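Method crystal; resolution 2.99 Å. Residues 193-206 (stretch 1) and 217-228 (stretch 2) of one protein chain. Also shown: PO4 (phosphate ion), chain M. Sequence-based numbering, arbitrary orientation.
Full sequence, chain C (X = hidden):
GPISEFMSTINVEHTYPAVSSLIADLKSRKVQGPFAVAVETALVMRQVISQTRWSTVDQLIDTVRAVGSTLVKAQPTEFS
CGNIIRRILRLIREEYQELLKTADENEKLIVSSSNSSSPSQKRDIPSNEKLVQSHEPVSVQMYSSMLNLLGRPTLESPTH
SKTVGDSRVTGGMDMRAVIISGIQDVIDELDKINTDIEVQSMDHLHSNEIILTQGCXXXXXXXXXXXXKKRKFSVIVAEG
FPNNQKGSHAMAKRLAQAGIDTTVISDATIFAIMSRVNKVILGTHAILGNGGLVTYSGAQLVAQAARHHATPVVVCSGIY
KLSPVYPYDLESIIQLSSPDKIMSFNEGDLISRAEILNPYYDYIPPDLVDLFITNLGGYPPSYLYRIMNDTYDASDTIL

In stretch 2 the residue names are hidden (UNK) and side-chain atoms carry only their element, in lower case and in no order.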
# COMPACT_ATOMS: atom_id res chain seq x y z
N ILE C 193 7.78 -16.23 27.31
CA ILE C 193 7.18 -15.84 26.04
C ILE C 193 7.74 -14.52 25.51
O ILE C 193 8.17 -14.44 24.37
CB ILE C 193 5.64 -15.75 26.14
CG1 ILE C 193 5.21 -14.96 27.38
CG2 ILE C 193 5.02 -17.14 26.16
CD1 ILE C 193 3.73 -14.66 27.43
N ASN C 194 7.74 -13.49 26.35
CA ASN C 194 8.24 -12.18 25.95
C ASN C 194 9.72 -12.21 25.60
O ASN C 194 10.15 -11.58 24.64
CB ASN C 194 8.01 -11.15 27.06
CG ASN C 194 6.56 -10.73 27.17
OD1 ASN C 194 5.67 -11.35 26.58
ND2 ASN C 194 6.31 -9.68 27.94
N THR C 195 10.49 -12.98 26.37
CA THR C 195 11.94 -13.02 26.24
C THR C 195 12.41 -13.47 24.86
O THR C 195 13.30 -12.85 24.27
CB THR C 195 12.56 -13.95 27.31
OG1 THR C 195 12.12 -13.54 28.61
CG2 THR C 195 14.08 -13.90 27.24
N ASP C 196 11.82 -14.54 24.34
CA ASP C 196 12.26 -15.08 23.06
C ASP C 196 11.36 -14.66 21.89
O ASP C 196 11.52 -15.15 20.77
CB ASP C 196 12.34 -16.61 23.13
CG ASP C 196 11.16 -17.23 23.85
OD1 ASP C 196 10.03 -16.72 23.69
OD2 ASP C 196 11.36 -18.22 24.58
N ILE C 197 10.41 -13.77 22.16
CA ILE C 197 9.61 -13.17 21.09
C ILE C 197 10.22 -11.83 20.68
O ILE C 197 10.35 -11.54 19.49
CB ILE C 197 8.14 -12.97 21.52
CG1 ILE C 197 7.34 -14.25 21.27
CG2 ILE C 197 7.50 -11.82 20.75
CD1 ILE C 197 5.85 -14.10 21.54
N GLU C 198 10.60 -11.04 21.68
CA GLU C 198 11.14 -9.71 21.45
C GLU C 198 12.43 -9.72 20.63
O GLU C 198 12.76 -8.73 19.97
CB GLU C 198 11.38 -9.01 22.79
CG GLU C 198 12.45 -9.67 23.65
CD GLU C 198 12.54 -9.06 25.04
OE1 GLU C 198 11.85 -8.05 25.29
OE2 GLU C 198 13.30 -9.59 25.87
N VAL C 199 13.15 -10.83 20.66
CA VAL C 199 14.42 -10.94 19.96
C VAL C 199 14.24 -11.03 18.45
O VAL C 199 15.19 -10.85 17.69
CB VAL C 199 15.22 -12.16 20.44
CG1 VAL C 199 15.53 -12.05 21.92
CG2 VAL C 199 14.47 -13.45 20.14
N GLN C 200 13.02 -11.32 18.01
CA GLN C 200 12.72 -11.43 16.59
C GLN C 200 12.41 -10.07 15.98
O GLN C 200 12.13 -9.96 14.79
CB GLN C 200 11.54 -12.38 16.37
CG GLN C 200 11.68 -13.72 17.08
CD GLN C 200 10.44 -14.58 16.95
OE1 GLN C 200 9.99 -14.89 15.85
NE2 GLN C 200 9.87 -14.97 18.09
N SER C 201 12.47 -9.03 16.81
CA SER C 201 12.17 -7.68 16.37
C SER C 201 13.24 -7.11 15.45
O SER C 201 12.99 -6.20 14.67
CB SER C 201 11.98 -6.76 17.58
OG SER C 201 13.16 -6.69 18.35
N MET C 202 14.45 -7.66 15.55
CA MET C 202 15.57 -7.19 14.75
C MET C 202 15.45 -7.63 13.29
O MET C 202 16.28 -7.26 12.46
CB MET C 202 16.89 -7.70 15.33
CG MET C 202 17.23 -7.11 16.70
SD MET C 202 17.41 -5.32 16.65
CE MET C 202 18.02 -4.99 18.30
N ASP C 203 14.41 -8.40 12.99
CA ASP C 203 14.19 -8.88 11.62
C ASP C 203 13.01 -8.17 10.96
O ASP C 203 12.76 -8.34 9.77
CB ASP C 203 13.95 -10.39 11.61
CG ASP C 203 15.16 -11.17 12.06
OD1 ASP C 203 16.29 -10.65 11.93
OD2 ASP C 203 14.99 -12.31 12.54
N HIS C 204 12.28 -7.36 11.73
CA HIS C 204 11.07 -6.73 11.22
C HIS C 204 10.97 -5.25 11.62
O HIS C 204 10.25 -4.48 10.99
CB HIS C 204 9.84 -7.49 11.70
CG HIS C 204 9.85 -8.94 11.35
ND1 HIS C 204 9.73 -9.39 10.05
CD2 HIS C 204 9.99 -10.05 12.12
CE1 HIS C 204 9.79 -10.71 10.04
NE2 HIS C 204 9.95 -11.13 11.28
N LEU C 205 11.70 -4.87 12.66
CA LEU C 205 11.77 -3.47 13.06
C LEU C 205 13.12 -2.87 12.65
O LEU C 205 14.17 -3.32 13.10
CB LEU C 205 11.56 -3.31 14.56
CG LEU C 205 10.14 -3.52 15.08
CD1 LEU C 205 10.06 -3.16 16.55
CD2 LEU C 205 9.16 -2.70 14.27
N HIS C 206 13.07 -1.85 11.80
CA HIS C 206 14.29 -1.18 11.37
C HIS C 206 14.20 0.33 11.61
O HIS C 206 13.14 0.84 11.96
CB HIS C 206 14.56 -1.47 9.89
CG HIS C 206 14.90 -2.90 9.62
ND1 HIS C 206 16.20 -3.34 9.46
CD2 HIS C 206 14.12 -4.00 9.49
CE1 HIS C 206 16.20 -4.65 9.24
NE2 HIS C 206 14.94 -5.07 9.25
N UNK C 217 -0.32 -4.06 24.71
CA UNK C 217 0.11 -5.45 24.65
C UNK C 217 1.53 -5.57 25.18
O UNK C 217 2.47 -5.04 24.58
c UNK C 217 0.03 -5.99 23.21
o UNK C 217 0.58 -7.29 23.12
N UNK C 218 1.68 -6.26 26.30
CA UNK C 218 2.98 -6.44 26.93
C UNK C 218 3.94 -7.17 26.00
O UNK C 218 5.15 -6.93 26.02
n UNK C 218 4.27 -4.18 31.17
c UNK C 218 3.71 -5.45 30.64
c UNK C 218 1.91 -6.54 29.26
c UNK C 218 2.84 -7.20 28.25
c UNK C 218 2.48 -5.22 29.78
N UNK C 219 3.39 -8.06 25.17
CA UNK C 219 4.19 -8.77 24.18
C UNK C 219 4.68 -7.81 23.10
O UNK C 219 5.86 -7.81 22.75
c UNK C 219 4.24 -10.65 22.50
o UNK C 219 2.94 -10.82 24.52
c UNK C 219 3.39 -9.91 23.52
N UNK C 220 3.77 -7.00 22.58
CA UNK C 220 4.11 -6.00 21.56
C UNK C 220 5.08 -4.96 22.13
O UNK C 220 6.05 -4.59 21.47
c UNK C 220 2.04 -6.26 20.17
c UNK C 220 2.86 -5.30 21.01
c UNK C 220 3.23 -4.06 20.21
N UNK C 221 4.81 -4.51 23.35
CA UNK C 221 5.66 -3.53 24.00
C UNK C 221 7.09 -4.04 24.14
O UNK C 221 8.04 -3.31 23.89
c UNK C 221 5.10 -3.16 25.38
o UNK C 221 4.14 -2.10 27.71
o UNK C 221 5.99 -1.06 28.25
c UNK C 221 5.89 -2.08 26.10
c UNK C 221 5.30 -1.72 27.45
N UNK C 222 7.23 -5.30 24.54
CA UNK C 222 8.54 -5.93 24.65
C UNK C 222 9.22 -6.00 23.29
O UNK C 222 10.41 -5.71 23.16
c UNK C 222 8.42 -7.32 25.26
N UNK C 223 8.44 -6.38 22.29
CA UNK C 223 8.89 -6.47 20.90
C UNK C 223 9.48 -5.15 20.43
O UNK C 223 10.56 -5.11 19.84
c UNK C 223 8.02 -6.49 17.55
c UNK C 223 8.12 -7.34 18.63
c UNK C 223 8.90 -9.07 17.15
c UNK C 223 7.72 -6.88 20.01
c UNK C 223 8.55 -8.64 18.42
c UNK C 223 8.37 -6.91 16.28
c UNK C 223 8.81 -8.21 16.08
N UNK C 224 8.78 -4.06 20.71
CA UNK C 224 9.21 -2.73 20.29
C UNK C 224 10.46 -2.26 21.04
O UNK C 224 11.40 -1.77 20.42
c UNK C 224 5.74 -0.91 20.09
c UNK C 224 8.08 -1.71 20.50
c UNK C 224 6.80 -1.92 19.68
c UNK C 224 7.10 -1.81 18.19
N UNK C 225 10.45 -2.41 22.36
CA UNK C 225 11.53 -1.90 23.19
C UNK C 225 12.84 -2.67 23.00
O UNK C 225 13.92 -2.13 23.23
c UNK C 225 9.92 -1.05 24.98
n UNK C 225 9.04 -1.22 29.19
n UNK C 225 11.06 -0.20 29.52
c UNK C 225 11.12 -1.93 24.67
n UNK C 225 10.37 -0.71 27.39
c UNK C 225 10.16 -0.71 28.70
c UNK C 225 9.44 -1.25 26.41
N UNK C 226 12.74 -3.92 22.57
CA UNK C 226 13.94 -4.73 22.34
C UNK C 226 14.68 -4.24 21.11
O UNK C 226 15.91 -4.25 21.07
c UNK C 226 15.33 -7.69 23.21
c UNK C 226 15.36 -7.37 20.85
c UNK C 226 16.44 -8.51 23.11
c UNK C 226 16.47 -8.19 20.75
c UNK C 226 17.01 -8.77 21.88
c UNK C 226 13.58 -6.21 22.19
c UNK C 226 14.78 -7.11 22.08
N UNK C 227 13.93 -3.81 20.10
CA UNK C 227 14.53 -3.25 18.89
C UNK C 227 14.92 -1.80 19.12
O UNK C 227 15.75 -1.24 18.40
c UNK C 227 13.57 -3.37 17.71
N UNK C 228 14.33 -1.19 20.14
CA UNK C 228 14.50 0.23 20.42
C UNK C 228 15.86 0.56 21.02
O UNK C 228 16.33 1.70 20.91
c UNK C 228 13.40 0.71 21.34
P PO4 M . -0.50 -9.45 25.68
O1 PO4 M . -0.31 -10.92 25.97
O2 PO4 M . -1.87 -9.24 25.08
O3 PO4 M . 0.55 -8.99 24.70
O4 PO4 M . -0.38 -8.66 26.96

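Position 217 carries one carbon and then one oxygen, with no second branch, which identifies S217. It lies beyond reach of stretch 1. Its OG accepts a bond from the backbone N of position 220 at 3.2 Å, capping the helix that starts at 218, and makes a very short 2.3 Å hydrogen bond to phosphate O3.

Position 218 has four carbons in a row ending in nitrogen: K218. The end of the chain leads away from stretch 1, but the backbone takes part, with K218 O 3.5 Å from N194 ND2 and K218 N donating to phosphate O4 at 3.2 Å.

At 219 a single carbon carries one oxygen and one carbon, the branching of threonine, T219. Its CG2 packs 3.9 Å from I197 CG2. T219 N and T219 OG1 each donate to phosphate O3, both at 3.0 Å, so the ion gathers three successive residues at the helix start.

Position 220 shows three carbons, forked at the first; this is V220, pointing away from stretch 1. Position 221 has three carbons, the third bearing two oxygens. The carboxylate after two methylenes gives E221, which makes no contact across.

One carbon alone at 222 means A222. It points toward stretch 1, and its CB lies 3.5 Å from E198 OE1. The small side chain accompanies a close backbone approach one residue later, where the CA of 223 is 4.0 Å from E198 CA.

Position 223 has one carbon followed by a six-carbon ring with no further atom, hence F223. S201 CB sits 3.7 Å from the centroid of the F223 ring, 6° off the normal, a CH-pi contact almost directly over the face, while I197 O approaches the edge at 3.6 Å from CD1.

Position 224 has four carbons, forked at the second, which defines L224. Although its CB points away, its end returns, and L224 CD2 meets L205 CD1 at 3.6 Å.

At position 225, three carbons, a nitrogen, and a carbon carrying two more nitrogens make a guanidinium: R225. It leads away from stretch 1 and forms a salt bridge within its own helix, R225 NH1 to E221 OE2 at 3.2 Å; the hydrogen bond in it is weak.

Another carbon and six-carbon ring at 226 give F226, pointing toward stretch 1. V199 CA lies over one face, 3.9 Å from the ring centroid, while S201 OG reaches the edge, 3.4 Å from CD1.

Position 227 has one carbon, A227. Its CB touches S201 OG at 3.4 Å and L205 CD1 at 3.7 Å. Position 228, also one carbon, is A228 and points away.

The contact buries 806 Å² without a hydrogen bond between the stretches, so shape and apolar packing carry it. F223 and F226 cover the most area, and S201 stands between them: its CB lies over one face of the F223 ring and its OG meets the other ring's edge. That hydroxyl donates to E198 O at 2.6 Å, satisfying it within its own stretch.

Stretch 2 (217-228) SKTVEAFLRFAA
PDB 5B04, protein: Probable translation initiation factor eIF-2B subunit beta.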